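Local coordinates for protein epoxide hydrolase (Aspergillus niger, PDB 3G0I) that probably catalyses the hydrolysis of epoxides to vicinal diols, as an enzyme of the alpha/beta hydrolase fold, at residues A[162-167]-A[309-314]; A[90-95]-A[168-173]; A[192-197]-A[211-216]. All coordinates share one frame; numbering follows the deposited sequence.

Interaction 1 of 3, residues A[162-167]-A[309-314]; sequences FGLMDN and IHTYRE. With VPR (2-propylpentanamide), chain C.
Glu314, its CG beside the backbone N (chi1 -65°) and its chain extended, reaches the start of helix 164-177, where its OE1 accepts the backbone N-H of Leu164 at 2.7 Å in a nearly straight bond. The amide arrives from the syn side but tilted 35° out of the carboxylate plane, while CB of Leu164 rests against the same oxygen. A water that donates to OE1 also accepts from Met165 N, extending the carboxylate's hold to a second amide of the first helical turn. The other polar link joins Asn167 ND2 to His310 NE2 at 3.2 Å. Amide and imidazole come from opposite directions and are almost coplanar, 17° apart, with the donor in the ring plane. Beside this bond, CD2 of Phe162 lies 3.5 Å from NE2 of His310, and CG2 of Thr311 packs against CD2 of Leu164.

A second shell fixes these groups. Asn167 ND2 also donates to Gly163 O, the N-cap residue's carbonyl, which takes Asn167 N as well; ND2 bridges carbonyl and ring. Asp166 turns back to accept Gly163 N through the anti lone pair of OD2, and its CB sits over the centre of the Phe162 ring. His310 ND1 bonds to the carbonyl of Arg307. A further water donates to both Phe162 O and His310 O. Beyond lies Arg313, salt-bridged to Asp161 and to Glu44 of the second subunit.

Tyr312, which follows Thr311, is a predicted proton donor; Tyr312 OH gives a very short 2.5 Å hydrogen bond to the amide O of bound 2-propylpentanamide. Since NE2 accepts from an amide N-H, the chemistry is consistent with a neutral His310, while the Glu314 carboxylate would probably be stabilised by the dipole of the helix it meets.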
# COMPACT_ATOMS: atom_id res chain seq x y z
N PHE A 162 3.60 -15.97 13.70
CA PHE A 162 3.41 -17.17 12.88
C PHE A 162 4.11 -16.89 11.56
O PHE A 162 3.97 -15.80 10.99
CB PHE A 162 1.90 -17.43 12.69
CG PHE A 162 1.53 -18.88 12.41
CD1 PHE A 162 1.40 -19.80 13.46
CD2 PHE A 162 1.27 -19.31 11.12
CE1 PHE A 162 1.03 -21.12 13.22
CE2 PHE A 162 0.89 -20.63 10.86
CZ PHE A 162 0.78 -21.54 11.92
N GLY A 163 4.91 -17.84 11.09
CA GLY A 163 5.65 -17.65 9.84
C GLY A 163 5.63 -18.83 8.89
O GLY A 163 4.80 -19.73 9.02
N LEU A 164 6.57 -18.82 7.95
CA LEU A 164 6.67 -19.85 6.91
C LEU A 164 6.92 -21.25 7.48
O LEU A 164 6.29 -22.22 7.05
CB LEU A 164 7.74 -19.48 5.88
CG LEU A 164 7.45 -18.28 4.97
CD1 LEU A 164 8.70 -17.84 4.26
CD2 LEU A 164 6.35 -18.63 3.95
N MET A 165 7.83 -21.35 8.46
CA MET A 165 8.12 -22.64 9.10
C MET A 165 6.92 -23.20 9.86
O MET A 165 6.72 -24.42 9.90
CB MET A 165 9.34 -22.55 10.01
CG MET A 165 9.76 -23.90 10.61
SD MET A 165 10.46 -25.02 9.38
CE MET A 165 12.07 -24.28 9.15
N ASP A 166 6.13 -22.32 10.46
CA ASP A 166 4.88 -22.72 11.11
C ASP A 166 3.88 -23.25 10.08
O ASP A 166 3.22 -24.27 10.31
CB ASP A 166 4.27 -21.56 11.90
CG ASP A 166 5.21 -21.02 12.98
OD1 ASP A 166 5.76 -21.82 13.77
OD2 ASP A 166 5.38 -19.79 13.05
N ASN A 167 3.78 -22.58 8.94
CA ASN A 167 2.97 -23.08 7.83
C ASN A 167 3.43 -24.46 7.34
O ASN A 167 2.61 -25.37 7.17
CB ASN A 167 2.95 -22.08 6.67
CG ASN A 167 1.95 -20.96 6.89
OD1 ASN A 167 0.84 -21.01 6.35
ND2 ASN A 167 2.32 -19.94 7.67
N ILE A 309 -1.90 -12.45 5.39
CA ILE A 309 -0.68 -11.72 5.02
C ILE A 309 0.49 -11.78 6.02
O ILE A 309 1.54 -11.16 5.78
CB ILE A 309 -1.01 -10.26 4.63
CG1 ILE A 309 -1.63 -9.50 5.81
CG2 ILE A 309 -1.92 -10.27 3.38
CD1 ILE A 309 -1.62 -7.99 5.64
N HIS A 310 0.33 -12.54 7.10
CA HIS A 310 1.39 -12.70 8.13
C HIS A 310 2.76 -13.14 7.57
O HIS A 310 3.79 -12.72 8.10
CB HIS A 310 0.94 -13.66 9.26
CG HIS A 310 0.69 -15.07 8.81
ND1 HIS A 310 -0.51 -15.49 8.28
CD2 HIS A 310 1.49 -16.17 8.85
CE1 HIS A 310 -0.44 -16.78 8.00
NE2 HIS A 310 0.76 -17.21 8.33
N THR A 311 2.76 -13.96 6.53
CA THR A 311 4.02 -14.48 5.94
C THR A 311 4.82 -13.42 5.18
O THR A 311 5.99 -13.65 4.85
CB THR A 311 3.77 -15.66 4.98
OG1 THR A 311 2.85 -15.27 3.96
CG2 THR A 311 3.23 -16.89 5.74
N TYR A 312 4.19 -12.29 4.86
CA TYR A 312 4.86 -11.23 4.07
C TYR A 312 6.06 -10.61 4.79
O TYR A 312 7.04 -10.20 4.16
CB TYR A 312 3.85 -10.16 3.60
CG TYR A 312 3.16 -10.58 2.32
CD1 TYR A 312 1.95 -11.29 2.35
CD2 TYR A 312 3.73 -10.31 1.08
CE1 TYR A 312 1.32 -11.71 1.16
CE2 TYR A 312 3.10 -10.72 -0.12
CZ TYR A 312 1.91 -11.42 -0.06
OH TYR A 312 1.30 -11.83 -1.22
N ARG A 313 6.01 -10.57 6.11
CA ARG A 313 7.18 -10.08 6.84
C ARG A 313 8.35 -11.07 6.82
O ARG A 313 9.47 -10.69 7.16
CB ARG A 313 6.82 -9.57 8.24
CG ARG A 313 6.07 -10.52 9.11
CD ARG A 313 5.36 -9.76 10.23
NE ARG A 313 4.66 -10.71 11.09
CZ ARG A 313 3.34 -10.91 11.09
NH1 ARG A 313 2.54 -10.20 10.29
NH2 ARG A 313 2.83 -11.80 11.92
N GLU A 314 8.09 -12.31 6.38
CA GLU A 314 9.18 -13.25 6.08
C GLU A 314 9.52 -13.38 4.59
O GLU A 314 10.70 -13.53 4.25
CB GLU A 314 8.91 -14.64 6.69
CG GLU A 314 8.88 -14.62 8.22
CD GLU A 314 8.93 -16.01 8.86
OE1 GLU A 314 8.56 -17.00 8.20
OE2 GLU A 314 9.33 -16.09 10.04
C5 VPR C . 5.53 -14.91 -1.59
C4 VPR C . 5.45 -13.53 -2.18
C3 VPR C . 5.29 -13.72 -3.68
C2 VPR C . 4.49 -12.60 -4.35
C3A VPR C . 4.40 -12.80 -5.86
C4A VPR C . 5.77 -12.98 -6.50
C5A VPR C . 5.72 -14.18 -7.40
C1 VPR C . 3.11 -12.48 -3.76
N VPR C . 2.28 -13.42 -3.86
O VPR C . 2.80 -11.37 -3.12
O HOH W 1 5.55 -14.07 9.52
O HOH W 2 9.59 -19.17 9.39

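Interaction 2 of 3, residues A[90-95]-A[168-173]; sequences EGLTIH and ARVVDQ
Extended torsions carry Glu90 out to Arg169: beyond a chi1 of -60° its chain stays straight, while the arginine bends back at chi3 (61°) to present NE and NH2 together. The contact sets the beginning of a sheet strand against a flanking helix of the alpha/beta hydrolase fold, with Glu90 in the turn joining antiparallel strands 84-89 and 92-99.

Carboxylate and guanidinium meet edge to edge in a side-on, two-pronged salt bridge, their planes only 13° apart. NE donates to OE2 at 2.6 Å and NH2 to OE1 at 2.9 Å, each bond nearly straight and each oxygen using its syn lone pair. This double grip fixes the rotation of both flat groups. The remaining nitrogen, NH1, pairs with Asp166 one turn earlier on helix 164-177, so the guanidinium lies between two carboxylates.

Next to the bridge along the helix, at Val170, the contact turns apolar. Val170 points at the strand and divides its methyls between two residues, CG2 approaching Leu92 more loosely than CG1 approaches Ile94. Ile89 of strand 84-89 also packs on Val170, and Phe162 on Leu92. Across the two segments the closest apolar approach is Ile94 CD1 to Val170 CG1, 3.8 Å.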
# COMPACT_ATOMS: atom_id res chain seq x y z
N GLU A 90 -2.78 -28.16 16.02
CA GLU A 90 -2.31 -27.11 16.93
C GLU A 90 -3.41 -26.12 17.32
O GLU A 90 -3.17 -24.92 17.51
CB GLU A 90 -1.08 -26.41 16.35
CG GLU A 90 0.11 -27.36 16.13
CD GLU A 90 1.33 -26.68 15.53
OE1 GLU A 90 1.44 -25.44 15.64
OE2 GLU A 90 2.17 -27.38 14.95
N GLY A 91 -4.64 -26.62 17.44
CA GLY A 91 -5.78 -25.77 17.77
C GLY A 91 -6.34 -24.99 16.59
O GLY A 91 -7.37 -24.34 16.73
N LEU A 92 -5.66 -25.03 15.45
CA LEU A 92 -6.15 -24.38 14.22
C LEU A 92 -7.09 -25.30 13.45
O LEU A 92 -6.81 -26.49 13.28
CB LEU A 92 -4.99 -23.98 13.30
CG LEU A 92 -3.87 -23.11 13.86
CD1 LEU A 92 -2.77 -22.93 12.82
CD2 LEU A 92 -4.39 -21.76 14.33
N THR A 93 -8.19 -24.74 12.96
CA THR A 93 -9.05 -25.46 12.02
C THR A 93 -8.41 -25.41 10.64
O THR A 93 -8.19 -24.32 10.07
CB THR A 93 -10.48 -24.88 11.99
OG1 THR A 93 -11.03 -24.92 13.31
CG2 THR A 93 -11.38 -25.67 11.04
N ILE A 94 -8.07 -26.58 10.10
CA ILE A 94 -7.42 -26.63 8.79
C ILE A 94 -8.36 -27.26 7.77
O ILE A 94 -8.68 -28.46 7.82
CB ILE A 94 -6.02 -27.35 8.83
CG1 ILE A 94 -5.03 -26.63 9.78
CG2 ILE A 94 -5.44 -27.46 7.43
CD1 ILE A 94 -4.67 -25.18 9.37
N HIS A 95 -8.81 -26.41 6.85
CA HIS A 95 -9.64 -26.82 5.73
C HIS A 95 -8.76 -27.44 4.64
O HIS A 95 -7.62 -27.03 4.45
CB HIS A 95 -10.39 -25.60 5.20
CG HIS A 95 -11.06 -25.81 3.88
ND1 HIS A 95 -10.44 -25.52 2.69
CD2 HIS A 95 -12.29 -26.29 3.57
CE1 HIS A 95 -11.26 -25.80 1.69
NE2 HIS A 95 -12.38 -26.27 2.19
N ALA A 168 4.74 -24.62 7.12
CA ALA A 168 5.32 -25.91 6.74
C ALA A 168 5.00 -27.02 7.75
O ALA A 168 4.57 -28.12 7.38
CB ALA A 168 6.84 -25.79 6.55
N ARG A 169 5.20 -26.72 9.03
CA ARG A 169 4.96 -27.69 10.09
C ARG A 169 3.50 -28.20 10.10
O ARG A 169 3.26 -29.39 10.23
CB ARG A 169 5.37 -27.14 11.47
CG ARG A 169 5.25 -28.17 12.61
CD ARG A 169 5.51 -27.55 14.01
NE ARG A 169 4.55 -26.49 14.35
CZ ARG A 169 4.82 -25.19 14.33
NH1 ARG A 169 6.03 -24.75 13.99
NH2 ARG A 169 3.88 -24.31 14.67
N VAL A 170 2.55 -27.28 9.94
CA VAL A 170 1.13 -27.63 9.84
C VAL A 170 0.81 -28.53 8.61
O VAL A 170 0.11 -29.53 8.75
CB VAL A 170 0.25 -26.35 9.86
CG1 VAL A 170 -1.17 -26.63 9.36
CG2 VAL A 170 0.23 -25.74 11.27
N VAL A 171 1.33 -28.17 7.44
CA VAL A 171 1.11 -28.95 6.21
C VAL A 171 1.64 -30.39 6.38
O VAL A 171 0.94 -31.36 6.04
CB VAL A 171 1.75 -28.27 4.96
CG1 VAL A 171 1.77 -29.21 3.73
CG2 VAL A 171 1.04 -26.97 4.63
N ASP A 172 2.85 -30.52 6.91
CA ASP A 172 3.48 -31.83 7.13
C ASP A 172 2.64 -32.66 8.12
O ASP A 172 2.49 -33.86 7.94
CB ASP A 172 4.92 -31.66 7.63
CG ASP A 172 5.56 -32.96 8.10
OD1 ASP A 172 6.08 -33.75 7.26
OD2 ASP A 172 5.60 -33.17 9.33
N GLN A 173 2.08 -31.99 9.13
CA GLN A 173 1.25 -32.67 10.11
C GLN A 173 -0.05 -33.16 9.50
O GLN A 173 -0.50 -34.26 9.78
CB GLN A 173 1.01 -31.79 11.35
CG GLN A 173 0.38 -32.53 12.55
CD GLN A 173 1.18 -33.76 13.00
OE1 GLN A 173 2.37 -33.66 13.28
NE2 GLN A 173 0.52 -34.91 13.06

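Interaction 3 of 3, residues A[192-197]-A[211-216]; sequences GSFVGR and LNLCAM. With VPR (2-propylpentanamide), chain C.
Ser193 and Leu213 meet beside the probable nucleophile elbow of the alpha/beta hydrolase fold, the sharp strand-to-helix turn that carries Asp190, the predicted nucleophile, and leads into helix 191-202. Segment 211-216 takes the chain from the end of strand 206-211 into the loop beyond.

Leu213 can be followed outward. Its CB lies 3.6 Å from Ser193 OG, a contact of carbon with oxygen. CG, held anti to the backbone N (chi1 179°), continues past the same hydroxyl toward the bound 2-propylpentanamide. At the fork CD1 touches the ligand, 3.7 Å from C5A, whereas CD2 meets three groups: the terminal carbon C5A again, Ser193 OG, and the edge of the Phe194 ring at CE1. The leucine tip thus fits between helix and ligand, near both Asp190 and His372 of the predicted active site.

Phe194 lines an adjoining part of the pocket. CE1 comes within 3.6 Å of ligand C5, the end of the other propyl arm, and CZ reaches the methyl of Ala215. Leu164 of helix 164-177 packs against Phe194.

Ser193 OG is drawn back to the carbonyl of Asp190, a bond within the elbow that its chi1 of 67° permits. It also receives a hydrogen from a water, which has weaker links to Leu213 O and Ala215 N and so joins helix to loop where no direct hydrogen bond does. At the end of strand 206-211, Leu211 presses CD2 against CA and CB of Ser193, and it also packs on Phe338 and Phe340 of strand 337-342. Farther along the helix, Arg197 is held by the carbonyls of Leu332 and Thr358 through NH1, and its NH2 lies 3.8 Å from Cys214 SG.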
# COMPACT_ATOMS: atom_id res chain seq x y z
N GLY A 192 3.24 -20.90 -1.36
CA GLY A 192 3.35 -22.35 -1.31
C GLY A 192 4.69 -22.90 -1.77
O GLY A 192 5.04 -24.02 -1.42
N SER A 193 5.45 -22.13 -2.56
CA SER A 193 6.79 -22.54 -2.99
C SER A 193 7.82 -22.28 -1.90
O SER A 193 8.77 -23.03 -1.76
CB SER A 193 7.20 -21.86 -4.31
OG SER A 193 7.38 -20.46 -4.14
N PHE A 194 7.62 -21.21 -1.13
CA PHE A 194 8.43 -20.94 0.06
C PHE A 194 8.21 -22.05 1.09
O PHE A 194 9.18 -22.57 1.66
CB PHE A 194 8.10 -19.57 0.67
CG PHE A 194 8.63 -18.40 -0.11
CD1 PHE A 194 8.04 -18.00 -1.31
CD2 PHE A 194 9.72 -17.66 0.37
CE1 PHE A 194 8.52 -16.91 -2.04
CE2 PHE A 194 10.21 -16.55 -0.35
CZ PHE A 194 9.61 -16.17 -1.55
N VAL A 195 6.94 -22.40 1.32
CA VAL A 195 6.54 -23.46 2.24
C VAL A 195 7.02 -24.82 1.75
O VAL A 195 7.53 -25.62 2.54
CB VAL A 195 5.00 -23.48 2.47
CG1 VAL A 195 4.58 -24.69 3.30
CG2 VAL A 195 4.52 -22.18 3.13
N GLY A 196 6.87 -25.08 0.45
CA GLY A 196 7.33 -26.33 -0.17
C GLY A 196 8.84 -26.53 -0.06
O GLY A 196 9.31 -27.64 0.22
N ARG A 197 9.60 -25.46 -0.30
CA ARG A 197 11.06 -25.52 -0.12
C ARG A 197 11.43 -25.93 1.31
O ARG A 197 12.27 -26.81 1.50
CB ARG A 197 11.73 -24.19 -0.50
CG ARG A 197 13.25 -24.17 -0.25
CD ARG A 197 13.89 -22.86 -0.74
NE ARG A 197 13.91 -22.78 -2.20
CZ ARG A 197 14.80 -23.40 -2.98
NH1 ARG A 197 15.75 -24.15 -2.45
NH2 ARG A 197 14.73 -23.28 -4.30
N LEU A 211 8.17 -27.14 -7.93
CA LEU A 211 7.81 -25.74 -7.80
C LEU A 211 7.53 -25.08 -9.16
O LEU A 211 8.09 -25.47 -10.18
CB LEU A 211 8.91 -24.95 -7.08
CG LEU A 211 9.39 -25.42 -5.69
CD1 LEU A 211 10.48 -24.50 -5.17
CD2 LEU A 211 8.23 -25.53 -4.69
N ASN A 212 6.66 -24.08 -9.15
CA ASN A 212 6.51 -23.21 -10.30
C ASN A 212 6.86 -21.75 -9.95
O ASN A 212 6.47 -20.82 -10.66
CB ASN A 212 5.13 -23.36 -10.96
CG ASN A 212 3.99 -22.91 -10.05
OD1 ASN A 212 3.44 -21.81 -10.23
ND2 ASN A 212 3.64 -23.74 -9.09
N LEU A 213 7.60 -21.56 -8.86
CA LEU A 213 8.18 -20.26 -8.50
C LEU A 213 9.52 -20.48 -7.78
O LEU A 213 9.61 -21.30 -6.88
CB LEU A 213 7.25 -19.44 -7.59
CG LEU A 213 7.77 -18.06 -7.14
CD1 LEU A 213 7.89 -17.09 -8.31
CD2 LEU A 213 6.91 -17.46 -6.04
N CYS A 214 10.55 -19.75 -8.20
CA CYS A 214 11.84 -19.78 -7.50
C CYS A 214 12.39 -18.37 -7.37
O CYS A 214 13.31 -17.99 -8.08
CB CYS A 214 12.84 -20.69 -8.23
SG CYS A 214 14.37 -21.01 -7.28
N ALA A 215 11.80 -17.59 -6.46
CA ALA A 215 12.19 -16.19 -6.27
C ALA A 215 13.59 -16.11 -5.67
O ALA A 215 13.82 -16.57 -4.56
CB ALA A 215 11.17 -15.48 -5.37
N MET A 216 14.54 -15.54 -6.42
CA MET A 216 15.95 -15.52 -5.99
C MET A 216 16.81 -14.41 -6.58
O MET A 216 16.51 -13.86 -7.64
CB MET A 216 16.62 -16.87 -6.27
CG MET A 216 16.76 -17.22 -7.75
SD MET A 216 17.53 -18.82 -8.00
CE MET A 216 19.16 -18.51 -7.32
C5 VPR C . 5.53 -14.91 -1.59
C4 VPR C . 5.45 -13.53 -2.18
C3 VPR C . 5.29 -13.72 -3.68
C2 VPR C . 4.49 -12.60 -4.35
C3A VPR C . 4.40 -12.80 -5.86
C4A VPR C . 5.77 -12.98 -6.50
C5A VPR C . 5.72 -14.18 -7.40
C1 VPR C . 3.11 -12.48 -3.76
N VPR C . 2.28 -13.42 -3.86
O VPR C . 2.80 -11.37 -3.12
O HOH W 3 9.97 -19.54 -4.33

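Overall arrangement
Helix 164-177 is common ground for interactions 1 and 2, whose centres are about 13 Å apart: its first turn serves one and the following residues the other, with Phe162 CZ packing on Val170 CG2. The centre of interaction 3 is about 14 Å from that of interaction 1 and about 19 Å from that of interaction 2, on the neighbouring helix 191-202, whose Val195 packs against Asn167 and Ala168. Along the chain interactions 1 and 2 alternate their segments, interaction 3 is nested within the loop closed by interaction 1, and interaction 2 closes before interaction 3 opens. The three run from the sheet's antiparallel edge to the ligand pocket, where interactions 1 and 3 both touch 2-propylpentanamide.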